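Local coordinates for mucosa-associated lymphoid tissue lymphoma translocation protein 1 (Isoform 2) (Homo sapiens, PDB 3BFO) that is a paracaspase, probably a cysteine protease, the fragment here being its second Ig-like C2-type domain, at residues 21-26 against 35-40. Sequence-based numbering, arbitrary orientation.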
loop_
_atom_site.group_PDB
_atom_site.type_symbol
_atom_site.label_atom_id
_atom_site.label_comp_id
_atom_site.label_asym_id
_atom_site.label_seq_id
_atom_site.Cartn_x
_atom_site.Cartn_y
_atom_site.Cartn_z
ATOM N N LEU A 21 5.777 7.907 7.023
ATOM C CA LEU A 21 4.883 7.429 5.995
ATOM C C LEU A 21 4.093 6.258 6.514
ATOM O O LEU A 21 4.679 5.295 6.953
ATOM C CB LEU A 21 5.711 7.018 4.773
ATOM C CG LEU A 21 4.894 6.372 3.661
ATOM C CD1 LEU A 21 3.692 7.225 3.232
ATOM C CD2 LEU A 21 5.846 6.043 2.476
ATOM N N VAL A 22 2.767 6.352 6.438
ATOM C CA VAL A 22 1.887 5.232 6.816
ATOM C C VAL A 22 0.858 5.007 5.717
ATOM O O VAL A 22 0.049 5.877 5.485
ATOM C CB VAL A 22 1.145 5.552 8.135
ATOM C CG1 VAL A 22 0.126 4.501 8.460
ATOM C CG2 VAL A 22 2.132 5.660 9.263
ATOM N N LEU A 23 0.905 3.855 5.026
ATOM C CA LEU A 23 -0.071 3.476 4.018
ATOM C C LEU A 23 -0.784 2.236 4.511
ATOM O O LEU A 23 -0.186 1.353 5.104
ATOM C CB LEU A 23 0.639 3.218 2.677
ATOM C CG LEU A 23 1.158 4.454 1.981
ATOM C CD1 LEU A 23 2.079 4.070 0.814
ATOM C CD2 LEU A 23 0.019 5.309 1.470
ATOM N N GLN A 24 -2.092 2.176 4.273
ATOM C CA GLN A 24 -2.875 1.054 4.732
ATOM C C GLN A 24 -3.830 0.601 3.631
ATOM O O GLN A 24 -4.451 1.443 2.961
ATOM C CB GLN A 24 -3.671 1.459 5.979
ATOM C CG GLN A 24 -4.418 0.256 6.659
ATOM C CD GLN A 24 -4.991 0.568 8.061
ATOM O OE1 GLN A 24 -5.242 1.720 8.359
ATOM N NE2 GLN A 24 -5.149 -0.411 8.887
ATOM N N CYS A 25 -3.996 -0.704 3.522
ATOM C CA CYS A 25 -5.007 -1.289 2.623
ATOM C C CYS A 25 -5.548 -2.483 3.364
ATOM O O CYS A 25 -4.788 -3.309 3.829
ATOM C CB CYS A 25 -4.315 -1.672 1.298
ATOM S SG CYS A 25 -5.527 -2.382 0.136
ATOM N N VAL A 26 -6.884 -2.570 3.502
ATOM C CA VAL A 26 -7.510 -3.683 4.211
ATOM C C VAL A 26 -8.592 -4.258 3.347
ATOM O O VAL A 26 -9.414 -3.503 2.817
ATOM C CB VAL A 26 -8.136 -3.259 5.547
ATOM C CG1 VAL A 26 -8.681 -4.506 6.309
ATOM C CG2 VAL A 26 -7.150 -2.503 6.388
ATOM N N TYR A 35 -1.521 -9.589 0.551
ATOM C CA TYR A 35 -1.196 -8.199 0.165
ATOM C C TYR A 35 0.236 -8.163 -0.370
ATOM O O TYR A 35 1.119 -8.876 0.120
ATOM C CB TYR A 35 -1.238 -7.289 1.416
ATOM C CG TYR A 35 -2.607 -7.259 2.067
ATOM C CD1 TYR A 35 -3.559 -6.308 1.723
ATOM C CD2 TYR A 35 -2.970 -8.253 2.971
ATOM C CE1 TYR A 35 -4.823 -6.348 2.282
ATOM C CE2 TYR A 35 -4.213 -8.329 3.512
ATOM C CZ TYR A 35 -5.164 -7.366 3.166
ATOM O OH TYR A 35 -6.440 -7.445 3.715
ATOM N N GLN A 36 0.467 -7.247 -1.302
ATOM C CA GLN A 36 1.842 -6.949 -1.719
ATOM C C GLN A 36 1.870 -5.482 -2.174
ATOM O O GLN A 36 1.125 -5.105 -3.060
ATOM C CB GLN A 36 2.285 -7.855 -2.863
ATOM C CG GLN A 36 3.699 -7.457 -3.444
ATOM C CD GLN A 36 4.843 -7.558 -2.459
ATOM O OE1 GLN A 36 5.138 -8.604 -1.891
ATOM N NE2 GLN A 36 5.490 -6.437 -2.232
ATOM N N TRP A 37 2.730 -4.684 -1.529
ATOM C CA TRP A 37 2.841 -3.285 -1.877
ATOM C C TRP A 37 3.827 -3.057 -3.010
ATOM O O TRP A 37 4.816 -3.776 -3.175
ATOM C CB TRP A 37 3.336 -2.480 -0.658
ATOM C CG TRP A 37 2.243 -2.311 0.375
ATOM C CD1 TRP A 37 1.983 -3.127 1.437
ATOM C CD2 TRP A 37 1.240 -1.307 0.385
ATOM N NE1 TRP A 37 0.874 -2.666 2.144
ATOM C CE2 TRP A 37 0.405 -1.562 1.495
ATOM C CE3 TRP A 37 0.973 -0.203 -0.394
ATOM C CZ2 TRP A 37 -0.705 -0.744 1.814
ATOM C CZ3 TRP A 37 -0.132 0.586 -0.090
ATOM C CH2 TRP A 37 -0.966 0.312 0.986
ATOM N N PHE A 38 3.557 -2.008 -3.784
ATOM C CA PHE A 38 4.375 -1.607 -4.915
ATOM C C PHE A 38 4.649 -0.130 -4.817
ATOM O O PHE A 38 3.830 0.637 -4.336
ATOM C CB PHE A 38 3.650 -1.899 -6.227
ATOM C CG PHE A 38 3.516 -3.383 -6.491
ATOM C CD1 PHE A 38 4.439 -4.059 -7.280
ATOM C CD2 PHE A 38 2.486 -4.123 -5.909
ATOM C CE1 PHE A 38 4.364 -5.469 -7.485
ATOM C CE2 PHE A 38 2.402 -5.504 -6.117
ATOM C CZ PHE A 38 3.354 -6.190 -6.876
ATOM N N LYS A 39 5.843 0.257 -5.234
ATOM C CA LYS A 39 6.127 1.667 -5.459
ATOM C C LYS A 39 6.782 1.763 -6.830
ATOM O O LYS A 39 7.629 0.960 -7.193
ATOM C CB LYS A 39 7.064 2.234 -4.408
ATOM C CG LYS A 39 7.437 3.687 -4.691
ATOM C CD LYS A 39 8.477 4.253 -3.729
ATOM C CE LYS A 39 9.807 3.487 -3.665
ATOM N NZ LYS A 39 10.554 3.774 -2.374
ATOM N N ASN A 40 6.408 2.795 -7.564
ATOM C CA ASN A 40 7.023 3.084 -8.904
ATOM C C ASN A 40 7.234 1.787 -9.690
ATOM O O ASN A 40 8.352 1.513 -10.224
ATOM C CB ASN A 40 8.343 3.826 -8.739
ATOM C CG ASN A 40 8.188 5.167 -8.057
ATOM O OD1 ASN A 40 7.105 5.730 -8.027
ATOM N ND2 ASN A 40 9.282 5.683 -7.504
#
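W37, whose indole reaches across to L23 and C25, has its backbone O held from its own strand by Q36 NE2 at 2.9 Å. The bond is nearly straight (164° at the hydrogen), lies in the carbonyl plane on a lone pair, and leaves NE2 also bonded to L44 O. Both segments belong to an immunoglobulin-like β-sandwich: 21-26 runs in the sheet with strands 5-8 and 51-54, 35-40 in the facing sheet beside strand 63-70. C25 and W37 hold the places of the family's cysteine on strand B and tryptophan on strand C. With CG anti to the carbonyl carbon (chi1 -74°), the indole spans the gap benzo end first. Its CH2 meets L23 CB at 3.7 Å. The neighbouring corner, CZ2, packs on C25 CB at 3.8 Å. Backbone meets the same rim: Q24 C lies in the indole plane, 3.9 Å from CZ2, and C25 N also sits at this edge. The pyrrole N-H is bonded as well, W37 NE1 to K49 O; that bond and the CH2 and CZ2 contacts fix how the ring is turned. V81 and I83 of strand 75-85 cover L23, and V69 touches C25, so this is the buried heart of the domain. Y35 crosses farther along, its phenol directed at the end of the 21-26 segment, where OH is bonded to A27 N and lies 3.9 Å from V26 C. A phenylalanine here would keep the ring but would probably leave the A27 amide without its hydroxyl mate. On the same ring, C25 O lies 3.4 Å from Y35 CE1, oblique to the ring plane.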